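Local atomic coordinates of oxalate--CoA ligase (Arabidopsis thaliana, PDB entry 5IE2), a protein that belongs to the ANL superfamily of AMP-binding enzymes and holds ATP in its pocket. Residues A[262-267]-A[283-288]; A[97-102]-A[122-127]; A[66-71]-A[138-143]; A[19-24]-A[203-208]. One frame throughout, in Å; residues are numbered along the deposited sequence.

Contact 1: A[262-267]-A[283-288]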
loop_
_atom_site.group_PDB
_atom_site.type_symbol
_atom_site.label_atom_id
_atom_site.label_comp_id
_atom_site.label_asym_id
_atom_site.label_seq_id
_atom_site.Cartn_x
_atom_site.Cartn_y
_atom_site.Cartn_z
ATOM N N THR A 262 -1.293 -6.219 -9.779
ATOM C CA THR A 262 -1.637 -5.675 -11.104
ATOM C C THR A 262 -0.445 -4.893 -11.721
ATOM O O THR A 262 -0.222 -4.912 -12.954
ATOM C CB THR A 262 -2.872 -4.791 -11.060
ATOM O OG1 THR A 262 -2.672 -3.741 -10.105
ATOM C CG2 THR A 262 -4.124 -5.645 -10.656
ATOM N N ILE A 263 0.344 -4.243 -10.860
ATOM C CA ILE A 263 1.526 -3.551 -11.370
ATOM C C ILE A 263 2.617 -4.549 -11.782
ATOM O O ILE A 263 3.243 -4.387 -12.860
ATOM C CB ILE A 263 2.061 -2.532 -10.318
ATOM C CG1 ILE A 263 1.079 -1.375 -10.138
ATOM C CG2 ILE A 263 3.460 -2.015 -10.705
ATOM C CD1 ILE A 263 0.877 -0.511 -11.421
ATOM N N HIS A 264 2.850 -5.589 -10.974
ATOM C CA HIS A 264 3.777 -6.641 -11.395
ATOM C C HIS A 264 3.361 -7.221 -12.778
ATOM O O HIS A 264 4.211 -7.505 -13.617
ATOM C CB HIS A 264 3.832 -7.794 -10.380
ATOM C CG HIS A 264 4.532 -7.434 -9.111
ATOM N ND1 HIS A 264 5.815 -6.927 -9.095
ATOM C CD2 HIS A 264 4.127 -7.484 -7.817
ATOM C CE1 HIS A 264 6.185 -6.721 -7.839
ATOM N NE2 HIS A 264 5.181 -7.056 -7.043
ATOM N N GLN A 265 2.058 -7.401 -12.997
ATOM C CA GLN A 265 1.593 -7.929 -14.312
ATOM C C GLN A 265 1.920 -6.964 -15.448
ATOM O O GLN A 265 2.319 -7.413 -16.551
ATOM C CB GLN A 265 0.094 -8.215 -14.287
ATOM C CG GLN A 265 -0.242 -9.492 -13.470
ATOM C CD GLN A 265 -1.723 -9.603 -13.169
ATOM O OE1 GLN A 265 -2.274 -8.801 -12.389
ATOM N NE2 GLN A 265 -2.400 -10.601 -13.794
ATOM N N ILE A 266 1.736 -5.674 -15.211
ATOM C CA ILE A 266 2.140 -4.693 -16.252
ATOM C C ILE A 266 3.653 -4.729 -16.560
ATOM O O ILE A 266 4.074 -4.645 -17.743
ATOM C CB ILE A 266 1.712 -3.260 -15.830
ATOM C CG1 ILE A 266 0.190 -3.218 -15.812
ATOM C CG2 ILE A 266 2.323 -2.182 -16.763
ATOM C CD1 ILE A 266 -0.423 -1.970 -15.257
ATOM N N ILE A 267 4.472 -4.867 -15.511
ATOM C CA ILE A 267 5.935 -4.967 -15.652
ATOM C C ILE A 267 6.300 -6.233 -16.417
ATOM O O ILE A 267 7.204 -6.235 -17.270
ATOM C CB ILE A 267 6.588 -4.965 -14.271
ATOM C CG1 ILE A 267 6.426 -3.561 -13.643
ATOM C CG2 ILE A 267 8.075 -5.419 -14.320
ATOM C CD1 ILE A 267 6.799 -3.537 -12.085
ATOM N N ARG A 283 18.064 -7.880 -4.720
ATOM C CA ARG A 283 18.008 -8.724 -3.552
ATOM C C ARG A 283 16.669 -9.469 -3.470
ATOM O O ARG A 283 16.628 -10.649 -3.125
ATOM C CB ARG A 283 18.198 -7.891 -2.260
ATOM C CG ARG A 283 19.588 -7.438 -1.991
ATOM C CD ARG A 283 19.845 -7.446 -0.430
ATOM N NE ARG A 283 19.086 -6.430 0.231
ATOM C CZ ARG A 283 18.205 -6.644 1.207
ATOM N NH1 ARG A 283 17.927 -7.875 1.668
ATOM N NH2 ARG A 283 17.620 -5.597 1.741
ATOM N N PHE A 284 15.590 -8.774 -3.778
ATOM C CA PHE A 284 14.249 -9.381 -3.750
ATOM C C PHE A 284 13.267 -8.470 -4.452
ATOM O O PHE A 284 13.522 -7.279 -4.695
ATOM C CB PHE A 284 13.751 -9.661 -2.295
ATOM C CG PHE A 284 13.531 -8.407 -1.482
ATOM C CD1 PHE A 284 12.276 -7.810 -1.385
ATOM C CD2 PHE A 284 14.598 -7.807 -0.829
ATOM C CE1 PHE A 284 12.100 -6.657 -0.623
ATOM C CE2 PHE A 284 14.427 -6.671 -0.066
ATOM C CZ PHE A 284 13.186 -6.080 0.037
ATOM N N ILE A 285 12.112 -9.035 -4.762
ATOM C CA ILE A 285 11.000 -8.287 -5.319
ATOM C C ILE A 285 9.849 -8.563 -4.367
ATOM O O ILE A 285 9.670 -9.698 -3.987
ATOM C CB ILE A 285 10.655 -8.747 -6.758
ATOM C CG1 ILE A 285 11.755 -8.242 -7.730
ATOM C CG2 ILE A 285 9.238 -8.193 -7.201
ATOM C CD1 ILE A 285 11.618 -8.935 -9.150
ATOM N N ARG A 286 9.121 -7.523 -3.970
ATOM C CA ARG A 286 8.048 -7.718 -3.013
ATOM C C ARG A 286 6.665 -7.508 -3.641
ATOM O O ARG A 286 6.499 -6.656 -4.537
ATOM C CB ARG A 286 8.281 -6.760 -1.827
ATOM C CG ARG A 286 7.203 -6.885 -0.706
ATOM C CD ARG A 286 7.572 -5.859 0.374
ATOM N NE ARG A 286 6.648 -5.928 1.518
ATOM C CZ ARG A 286 5.642 -5.081 1.755
ATOM N NH1 ARG A 286 5.329 -4.075 0.916
ATOM N NH2 ARG A 286 4.921 -5.251 2.865
ATOM N N SER A 287 5.666 -8.292 -3.165
ATOM C CA SER A 287 4.294 -8.093 -3.591
ATOM C C SER A 287 3.396 -8.003 -2.359
ATOM O O SER A 287 3.667 -8.679 -1.405
ATOM C CB SER A 287 3.852 -9.265 -4.506
ATOM O OG SER A 287 2.509 -9.092 -4.994
ATOM N N CYS A 288 2.392 -7.133 -2.363
ATOM C CA CYS A 288 1.492 -6.997 -1.199
ATOM C C CYS A 288 0.175 -6.419 -1.684
ATOM O O CYS A 288 0.093 -6.001 -2.862
ATOM C CB CYS A 288 2.173 -6.115 -0.105
ATOM S SG CYS A 288 1.326 -6.152 1.472
#

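Contact 2: A[97-102]-A[122-127]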
loop_
_atom_site.group_PDB
_atom_site.type_symbol
_atom_site.label_atom_id
_atom_site.label_comp_id
_atom_site.label_asym_id
_atom_site.label_seq_id
_atom_site.Cartn_x
_atom_site.Cartn_y
_atom_site.Cartn_z
ATOM N N PHE A 97 -15.720 16.383 0.880
ATOM C CA PHE A 97 -16.016 15.364 1.882
ATOM C C PHE A 97 -14.785 14.969 2.727
ATOM O O PHE A 97 -14.888 14.884 3.950
ATOM C CB PHE A 97 -16.594 14.091 1.248
ATOM C CG PHE A 97 -16.834 12.991 2.258
ATOM C CD1 PHE A 97 -18.008 12.972 2.997
ATOM C CD2 PHE A 97 -15.869 12.026 2.506
ATOM C CE1 PHE A 97 -18.238 11.976 3.949
ATOM C CE2 PHE A 97 -16.072 11.035 3.480
ATOM C CZ PHE A 97 -17.271 11.013 4.194
ATOM N N TYR A 98 -13.650 14.678 2.081
ATOM C CA TYR A 98 -12.506 14.174 2.824
ATOM C C TYR A 98 -11.829 15.275 3.641
ATOM O O TYR A 98 -11.280 15.010 4.707
ATOM C CB TYR A 98 -11.494 13.511 1.853
ATOM C CG TYR A 98 -12.030 12.170 1.368
ATOM C CD1 TYR A 98 -12.266 11.147 2.276
ATOM C CD2 TYR A 98 -12.330 11.944 0.016
ATOM C CE1 TYR A 98 -12.797 9.933 1.876
ATOM C CE2 TYR A 98 -12.864 10.720 -0.405
ATOM C CZ TYR A 98 -13.082 9.711 0.539
ATOM O OH TYR A 98 -13.612 8.475 0.183
ATOM N N LEU A 99 -11.822 16.492 3.125
ATOM C CA LEU A 99 -11.286 17.617 3.879
ATOM C C LEU A 99 -12.118 17.855 5.132
ATOM O O LEU A 99 -11.551 18.064 6.201
ATOM C CB LEU A 99 -11.229 18.885 3.032
ATOM C CG LEU A 99 -10.157 18.938 1.944
ATOM C CD1 LEU A 99 -10.442 20.144 1.063
ATOM C CD2 LEU A 99 -8.731 19.102 2.568
ATOM N N SER A 100 -13.449 17.824 5.007
ATOM C CA SER A 100 -14.316 18.020 6.164
ATOM C C SER A 100 -14.176 16.875 7.176
ATOM O O SER A 100 -14.002 17.101 8.379
ATOM C CB SER A 100 -15.777 18.140 5.711
ATOM O OG SER A 100 -16.623 18.207 6.832
ATOM N N ASP A 101 -14.238 15.648 6.683
ATOM C CA ASP A 101 -14.195 14.471 7.541
ATOM C C ASP A 101 -12.895 14.293 8.330
ATOM O O ASP A 101 -12.919 13.767 9.442
ATOM C CB ASP A 101 -14.423 13.225 6.687
ATOM C CG ASP A 101 -14.604 11.979 7.517
ATOM O OD1 ASP A 101 -15.650 11.846 8.184
ATOM O OD2 ASP A 101 -13.689 11.131 7.513
ATOM N N SER A 102 -11.768 14.721 7.756
ATOM C CA SER A 102 -10.462 14.629 8.392
ATOM C C SER A 102 -10.212 15.810 9.361
ATOM O O SER A 102 -9.200 15.824 10.070
ATOM C CB SER A 102 -9.374 14.617 7.304
ATOM O OG SER A 102 -9.411 15.857 6.586
ATOM N N SER A 122 -11.544 26.222 -0.652
ATOM C CA SER A 122 -12.143 27.549 -0.625
ATOM C C SER A 122 -13.583 27.507 -0.105
ATOM O O SER A 122 -13.972 28.351 0.714
ATOM C CB SER A 122 -12.107 28.174 -2.015
ATOM O OG SER A 122 -12.734 29.436 -1.988
ATOM N N LYS A 123 -14.361 26.531 -0.568
ATOM C CA LYS A 123 -15.749 26.416 -0.105
ATOM C C LYS A 123 -15.805 26.191 1.410
ATOM O O LYS A 123 -16.680 26.707 2.095
ATOM C CB LYS A 123 -16.460 25.278 -0.847
ATOM C CG LYS A 123 -17.884 25.012 -0.399
ATOM C CD LYS A 123 -18.559 24.013 -1.330
ATOM C CE LYS A 123 -19.915 23.544 -0.794
ATOM N NZ LYS A 123 -20.454 22.405 -1.627
ATOM N N LEU A 124 -14.832 25.456 1.942
ATOM C CA LEU A 124 -14.799 25.161 3.363
ATOM C C LEU A 124 -13.981 26.170 4.173
ATOM O O LEU A 124 -13.819 25.966 5.363
ATOM C CB LEU A 124 -14.206 23.779 3.594
ATOM C CG LEU A 124 -14.960 22.565 3.080
ATOM C CD1 LEU A 124 -14.053 21.269 3.132
ATOM C CD2 LEU A 124 -16.269 22.364 3.863
ATOM N N LYS A 125 -13.453 27.207 3.526
ATOM C CA LYS A 125 -12.632 28.237 4.180
ATOM C C LYS A 125 -11.387 27.654 4.849
ATOM O O LYS A 125 -10.983 28.075 5.921
ATOM C CB LYS A 125 -13.476 29.032 5.197
ATOM C CG LYS A 125 -14.639 29.784 4.540
ATOM C CD LYS A 125 -14.079 30.702 3.451
ATOM C CE LYS A 125 -15.110 31.700 2.876
ATOM N NZ LYS A 125 -14.440 32.857 2.157
ATOM N N ILE A 126 -10.762 26.699 4.166
ATOM C CA ILE A 126 -9.498 26.103 4.624
ATOM C C ILE A 126 -8.348 26.742 3.853
ATOM O O ILE A 126 -8.373 26.768 2.622
ATOM C CB ILE A 126 -9.509 24.565 4.387
ATOM C CG1 ILE A 126 -10.573 23.925 5.284
ATOM C CG2 ILE A 126 -8.149 23.929 4.630
ATOM C CD1 ILE A 126 -10.854 22.488 4.923
ATOM N N SER A 127 -7.336 27.256 4.552
ATOM C CA SER A 127 -6.186 27.864 3.888
ATOM C C SER A 127 -5.480 26.921 2.905
ATOM O O SER A 127 -5.379 25.722 3.125
ATOM C CB SER A 127 -5.168 28.335 4.922
ATOM O OG SER A 127 -5.800 29.126 5.906
#

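Contact 3: A[66-71]-A[138-143]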
loop_
_atom_site.group_PDB
_atom_site.type_symbol
_atom_site.label_atom_id
_atom_site.label_comp_id
_atom_site.label_asym_id
_atom_site.label_seq_id
_atom_site.Cartn_x
_atom_site.Cartn_y
_atom_site.Cartn_z
ATOM N N THR A 66 6.071 13.248 -5.580
ATOM C CA THR A 66 7.101 14.249 -5.848
ATOM C C THR A 66 7.926 14.563 -4.621
ATOM O O THR A 66 7.554 14.203 -3.508
ATOM C CB THR A 66 6.481 15.572 -6.306
ATOM O OG1 THR A 66 5.686 16.088 -5.248
ATOM C CG2 THR A 66 5.559 15.349 -7.513
ATOM N N VAL A 67 9.048 15.237 -4.831
ATOM C CA VAL A 67 9.928 15.521 -3.707
ATOM C C VAL A 67 9.247 16.440 -2.693
ATOM O O VAL A 67 9.467 16.306 -1.447
ATOM C CB VAL A 67 11.267 16.129 -4.230
ATOM C CG1 VAL A 67 11.009 17.495 -4.938
ATOM C CG2 VAL A 67 12.319 16.238 -3.125
ATOM N N GLU A 68 8.406 17.371 -3.173
ATOM C CA GLU A 68 7.686 18.252 -2.236
ATOM C C GLU A 68 6.689 17.480 -1.401
ATOM O O GLU A 68 6.497 17.781 -0.216
ATOM C CB GLU A 68 6.934 19.381 -2.989
ATOM C CG GLU A 68 7.900 20.402 -3.633
ATOM C CD GLU A 68 8.250 20.051 -5.107
ATOM O OE1 GLU A 68 7.921 18.924 -5.600
ATOM O OE2 GLU A 68 8.892 20.909 -5.775
ATOM N N PHE A 69 6.049 16.483 -1.995
ATOM C CA PHE A 69 5.172 15.671 -1.144
ATOM C C PHE A 69 5.977 15.019 0.005
ATOM O O PHE A 69 5.509 15.021 1.162
ATOM C CB PHE A 69 4.454 14.573 -1.927
ATOM C CG PHE A 69 3.712 13.590 -0.992
ATOM C CD1 PHE A 69 2.476 13.917 -0.465
ATOM C CD2 PHE A 69 4.340 12.425 -0.566
ATOM C CE1 PHE A 69 1.780 13.014 0.415
ATOM C CE2 PHE A 69 3.696 11.519 0.324
ATOM C CZ PHE A 69 2.423 11.825 0.824
ATOM N N VAL A 70 7.137 14.447 -0.296
ATOM C CA VAL A 70 7.927 13.777 0.755
ATOM C C VAL A 70 8.326 14.763 1.860
ATOM O O VAL A 70 8.140 14.504 3.077
ATOM C CB VAL A 70 9.194 13.106 0.182
ATOM C CG1 VAL A 70 10.057 12.510 1.315
ATOM C CG2 VAL A 70 8.802 11.992 -0.816
ATOM N N ILE A 71 8.901 15.890 1.420
ATOM C CA ILE A 71 9.356 16.866 2.397
ATOM C C ILE A 71 8.194 17.360 3.239
ATOM O O ILE A 71 8.318 17.453 4.466
ATOM C CB ILE A 71 10.047 18.071 1.721
ATOM C CG1 ILE A 71 11.316 17.586 1.001
ATOM C CG2 ILE A 71 10.374 19.198 2.842
ATOM C CD1 ILE A 71 11.936 18.614 0.013
ATOM N N SER A 138 18.711 26.401 -1.753
ATOM C CA SER A 138 17.562 27.106 -1.177
ATOM C C SER A 138 16.658 26.195 -0.363
ATOM O O SER A 138 16.525 25.033 -0.694
ATOM C CB SER A 138 16.703 27.737 -2.299
ATOM O OG SER A 138 17.487 28.652 -3.038
ATOM N N ASP A 139 16.009 26.742 0.658
ATOM C CA ASP A 139 15.003 25.982 1.411
ATOM C C ASP A 139 13.790 25.730 0.524
ATOM O O ASP A 139 13.588 26.396 -0.484
ATOM C CB ASP A 139 14.537 26.710 2.645
ATOM C CG ASP A 139 15.647 26.961 3.638
ATOM O OD1 ASP A 139 16.753 26.370 3.458
ATOM O OD2 ASP A 139 15.375 27.704 4.628
ATOM N N LEU A 140 12.931 24.825 0.953
ATOM C CA LEU A 140 11.670 24.639 0.251
ATOM C C LEU A 140 10.849 25.940 0.352
ATOM O O LEU A 140 10.761 26.560 1.433
ATOM C CB LEU A 140 10.919 23.441 0.850
ATOM C CG LEU A 140 9.604 23.076 0.182
ATOM C CD1 LEU A 140 9.432 21.574 0.089
ATOM C CD2 LEU A 140 8.502 23.727 1.028
ATOM N N VAL A 141 10.253 26.356 -0.761
ATOM C CA VAL A 141 9.492 27.616 -0.746
ATOM C C VAL A 141 8.039 27.372 -0.467
ATOM O O VAL A 141 7.406 26.675 -1.262
ATOM C CB VAL A 141 9.550 28.332 -2.097
ATOM C CG1 VAL A 141 8.730 29.637 -2.041
ATOM C CG2 VAL A 141 11.030 28.566 -2.505
ATOM N N LEU A 142 7.528 27.962 0.611
ATOM C CA LEU A 142 6.105 27.887 0.937
ATOM C C LEU A 142 5.436 29.219 0.680
ATOM O O LEU A 142 6.016 30.257 0.986
ATOM C CB LEU A 142 5.903 27.501 2.389
ATOM C CG LEU A 142 6.282 26.044 2.694
ATOM C CD1 LEU A 142 6.373 25.930 4.227
ATOM C CD2 LEU A 142 5.218 25.027 2.154
ATOM N N SER A 143 4.211 29.199 0.166
ATOM C CA SER A 143 3.523 30.440 -0.207
ATOM C C SER A 143 2.835 31.099 0.990
ATOM O O SER A 143 1.736 31.602 0.884
ATOM C CB SER A 143 2.500 30.165 -1.282
ATOM O OG SER A 143 1.429 29.384 -0.753
#

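Contact 4: A[19-24]-A[203-208]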
loop_
_atom_site.group_PDB
_atom_site.type_symbol
_atom_site.label_atom_id
_atom_site.label_comp_id
_atom_site.label_asym_id
_atom_site.label_seq_id
_atom_site.Cartn_x
_atom_site.Cartn_y
_atom_site.Cartn_z
ATOM N N ASP A 19 25.687 11.827 4.537
ATOM C CA ASP A 19 26.037 12.108 3.137
ATOM C C ASP A 19 25.601 10.924 2.219
ATOM O O ASP A 19 25.953 10.874 1.037
ATOM C CB ASP A 19 27.573 12.420 3.036
ATOM C CG ASP A 19 27.913 13.725 2.216
ATOM O OD1 ASP A 19 27.010 14.507 1.828
ATOM O OD2 ASP A 19 29.129 13.955 1.928
ATOM N N ARG A 20 24.830 9.963 2.734
ATOM C CA ARG A 20 24.284 8.920 1.855
ATOM C C ARG A 20 23.068 9.485 1.147
ATOM O O ARG A 20 22.338 10.317 1.720
ATOM C CB ARG A 20 23.889 7.675 2.654
ATOM C CG ARG A 20 25.095 7.035 3.360
ATOM C CD ARG A 20 24.855 5.558 3.521
ATOM N NE ARG A 20 24.511 5.008 2.212
ATOM C CZ ARG A 20 25.284 4.207 1.486
ATOM N NH1 ARG A 20 26.453 3.814 1.977
ATOM N NH2 ARG A 20 24.851 3.790 0.272
ATOM N N ARG A 21 22.804 8.997 -0.067
ATOM C CA ARG A 21 21.624 9.429 -0.786
ATOM C C ARG A 21 20.343 8.973 -0.045
ATOM O O ARG A 21 20.264 7.824 0.433
ATOM C CB ARG A 21 21.652 8.856 -2.216
ATOM C CG ARG A 21 20.552 9.416 -3.137
ATOM C CD ARG A 21 20.890 9.113 -4.617
ATOM N NE ARG A 21 20.889 7.682 -4.841
ATOM C CZ ARG A 21 19.790 6.987 -5.166
ATOM N NH1 ARG A 21 18.598 7.595 -5.286
ATOM N NH2 ARG A 21 19.897 5.687 -5.374
ATOM N N ALA A 22 19.360 9.884 0.008
ATOM C CA ALA A 22 18.055 9.601 0.587
ATOM C C ALA A 22 16.954 9.566 -0.478
ATOM O O ALA A 22 16.152 8.643 -0.498
ATOM C CB ALA A 22 17.711 10.656 1.662
ATOM N N LEU A 23 16.877 10.603 -1.321
ATOM C CA LEU A 23 15.703 10.818 -2.174
ATOM C C LEU A 23 16.128 11.458 -3.493
ATOM O O LEU A 23 16.743 12.540 -3.499
ATOM C CB LEU A 23 14.682 11.729 -1.454
ATOM C CG LEU A 23 13.342 11.944 -2.192
ATOM C CD1 LEU A 23 12.601 10.652 -2.227
ATOM C CD2 LEU A 23 12.481 12.965 -1.374
ATOM N N SER A 24 15.813 10.787 -4.600
ATOM C CA SER A 24 16.084 11.307 -5.940
ATOM C C SER A 24 14.789 11.438 -6.676
ATOM O O SER A 24 13.806 10.747 -6.364
ATOM C CB SER A 24 17.016 10.376 -6.739
ATOM O OG SER A 24 18.281 10.309 -6.141
ATOM N N SER A 203 22.704 0.529 2.199
ATOM C CA SER A 203 23.096 0.316 0.802
ATOM C C SER A 203 21.912 -0.020 -0.119
ATOM O O SER A 203 22.085 -0.174 -1.337
ATOM C CB SER A 203 24.154 -0.793 0.694
ATOM O OG SER A 203 23.627 -2.023 1.151
ATOM N N ASP A 204 20.705 -0.120 0.429
ATOM C CA ASP A 204 19.565 -0.429 -0.440
ATOM C C ASP A 204 19.024 0.804 -1.170
ATOM O O ASP A 204 19.294 1.954 -0.819
ATOM C CB ASP A 204 18.411 -1.085 0.375
ATOM C CG ASP A 204 18.734 -2.566 0.713
ATOM O OD1 ASP A 204 19.022 -3.308 -0.242
ATOM O OD2 ASP A 204 18.816 -2.935 1.924
ATOM N N SER A 205 18.253 0.530 -2.222
ATOM C CA SER A 205 17.786 1.562 -3.099
ATOM C C SER A 205 16.553 1.039 -3.814
ATOM O O SER A 205 16.544 -0.125 -4.215
ATOM C CB SER A 205 18.883 1.903 -4.126
ATOM O OG SER A 205 18.337 2.658 -5.185
ATOM N N THR A 206 15.538 1.883 -3.989
ATOM C CA THR A 206 14.329 1.432 -4.706
ATOM C C THR A 206 13.702 2.550 -5.519
ATOM O O THR A 206 14.019 3.749 -5.336
ATOM C CB THR A 206 13.257 0.833 -3.724
ATOM O OG1 THR A 206 12.305 0.117 -4.503
ATOM C CG2 THR A 206 12.522 1.929 -2.956
ATOM N N VAL A 207 12.811 2.162 -6.447
ATOM C CA VAL A 207 12.023 3.117 -7.230
ATOM C C VAL A 207 10.568 2.946 -6.805
ATOM O O VAL A 207 10.090 1.820 -6.784
ATOM C CB VAL A 207 12.147 2.860 -8.757
ATOM C CG1 VAL A 207 11.121 3.715 -9.558
ATOM C CG2 VAL A 207 13.621 3.126 -9.210
ATOM N N ILE A 208 9.909 4.044 -6.462
ATOM C CA ILE A 208 8.495 4.033 -6.035
ATOM C C ILE A 208 7.582 3.907 -7.261
ATOM O O ILE A 208 7.626 4.759 -8.177
ATOM C CB ILE A 208 8.117 5.326 -5.277
ATOM C CG1 ILE A 208 9.036 5.530 -4.066
ATOM C CG2 ILE A 208 6.600 5.289 -4.883
ATOM C CD1 ILE A 208 8.848 4.465 -2.997
HETATM O O HOH W 1 16.776 4.832 -5.310
#

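Contact 1: A[262-267]-A[283-288]
His264 of helix 261-273 reaches across to strand 284-287 and is the residue of the helix segment that makes this contact. Its CB leaves the helix toward the strand. CG lies anti to the carbonyl carbon, and this carries the ring toward the backbone of residues 285 to 287. ND1 and CE1 share one methyl. His264 ND1 sits 4.1 Å from Ile285 CG2 and is hydrogen-bonded to the hydroxyl of Tyr257. His264 CE1 comes closer, at 3.4 Å from Ile285 CG2. His264 CD2 lies 3.6 Å from Ser287 OG. At the tip, His264 NE2 donates to Arg286 O over 2.9 Å. The bond is bent, with an N-H...O angle of 139°. The oxygen lies nearly in the imidazole plane, but the nitrogen stands 37° out of the carbonyl plane. Two bonds, one on each ring nitrogen, therefore fix the rotation of a buried ring. Ile285 and Ser287 meet the ring obliquely, and the imidazole runs past the isoleucine in the opposite direction. The Arg286 side chain turns away from the helix, and its guanidinium bonds to Tyr198, Thr258 and His319. Leu300 of helix 294-304 also packs on His264. The axes of the short helix and strand segments run at 133° to each other, as two elements of the beta-alpha-beta unit made by strand 256-259, helix 261-273 and strand 284-287.

Contact 2: A[97-102]-A[122-127]
Leu99 of helix 92-101 meets Leu124 and Ile126, two residues apart just past the end of helix 115-123. The tight part is small and wholly apolar. Leu124 CD1 rests 3.7 Å from Leu99 CB, so a methyl tip touches the root of the other leucine. Ile126 CD1 approaches the same carbon, 4.1 Å from Leu99 CB. Both residues point toward the helix and are extended at their second torsion (chi2 168° in each). The two terminal methyls thus converge on one carbon of a buried leucine. Leu99 also packs on Ser104 of strand 104-110.

The looser part lies around Ser100, which is exposed. Leu124 CD1 stands 4.0 Å from Ser100 N and 4.4 Å from Ser100 CB, a flank contact without polar pairing. Leu124 itself is only partly buried. Between it and Ile126 the exposed Lys125 takes positive phi (59°) and closes helix 115-123 in a Schellman motif. This turn lets the chain present Leu124 and Ile126 to the same neighbour. Lys123 forms a salt bridge with Glu96, which adds a charged link between the two helices beside the apolar contact. Across these two segments the joining forces are dispersion and the burial of methyl groups; the chemistry implies a small hydrophobic seam between the ends of two helices.

Contact 3: A[66-71]-A[138-143]
Leu140 packs on one flank of helix 67-78, next to a mixed sheet in which 141-142 is an edge strand. The contact is thus a packing of helix 67-78 against the loop that leads into this edge strand, within the AMP-binding domain. The apolar part rests on one methyl. Leu140 and Ile71 reach toward each other tip to tip, and Leu140 CD1 lies 3.8 Å from Ile71 CG2. The same methyl, Leu140 CD1, is 3.9 Å from Ile71 CD1, so it nestles between both branches of the isoleucine. Leu36 and Leu39 of helix 33-50 also touch Ile71, and Ala131 of strand 127-132 backs Leu140.

Glu68 adds a mixed contribution. Its aliphatic part crosses Leu140 at a slant, with Glu68 CG 4.2 Å from Leu140 CD1. A bend at chi2 (93°) turns the carboxylate away from that line, and OE2 accepts from the backbone N of Leu133.

The polar bonds of the helix start serve the helix itself. Thr66 is its N-cap. The amide of Phe69 donates to this threonine's hydroxyl in a fairly straight bond, with an N-H...O angle of 161° and a distance of 3.3 Å from Phe69 N to Thr66 OG1.

Contact 4: A[19-24]-A[203-208]
A water links Arg21 to strand 205-207, although the two segments are not adjacent strands. Arg21 NH2 donates to this water over 3.2 Å. The water donates in turn to Ser205 OG at 2.7 Å and to Thr206 O at 3.0 Å. The guanidinium edge also comes near the serine directly, with Arg21 NH2 3.4 Å from Ser205 OG. CG of Arg21 lies anti to the backbone N (chi1 -172°), and a bend at chi3 brings the head group round to this site. Arg21 NH1 is held on its own strand, donating to Ser24 OG over 2.9 Å with the oxygen 25° out of the guanidinium plane. Thr233 binds NH1 as well, while Tyr252 O takes the Ser205 hydroxyl.

The two strands belong to one mixed four-stranded sheet, in which strand 231-234 lies between 21-25 and 205-207. The side-chain and water bridge therefore spans that middle strand. A classic beta bulge sits in strand 21-25, where Ala22 and Leu23 both face Leu31.

The outer end of the contact is looser. Arg20, an exposed residue, lays one guanidinium face over Ser203 N. Arg20 NH2 is 3.9 Å from Ser203 CA.

From the N terminus, strand 21-25 opens the loop that contact 4 closes at strand 205-207. Contact 3 is nested inside it, tying helix 67-78 to the chain before strand 141-142. Contact 2 is nested inside contact 3 and joins helix 92-101 to the end of helix 115-123. Contact 1 follows in series, after contact 4 has closed. No loops cross. Contacts 3 and 4 touch where Val67 and Val70 pack on Leu23. Contacts 4 and 1 meet through a salt bridge between Asp204 and Arg283, joining the residues that lead into strands 205-207 and 284-287 of two sheets. Contact 2 stands apart, with about 36 Å between its centre and that of contact 1.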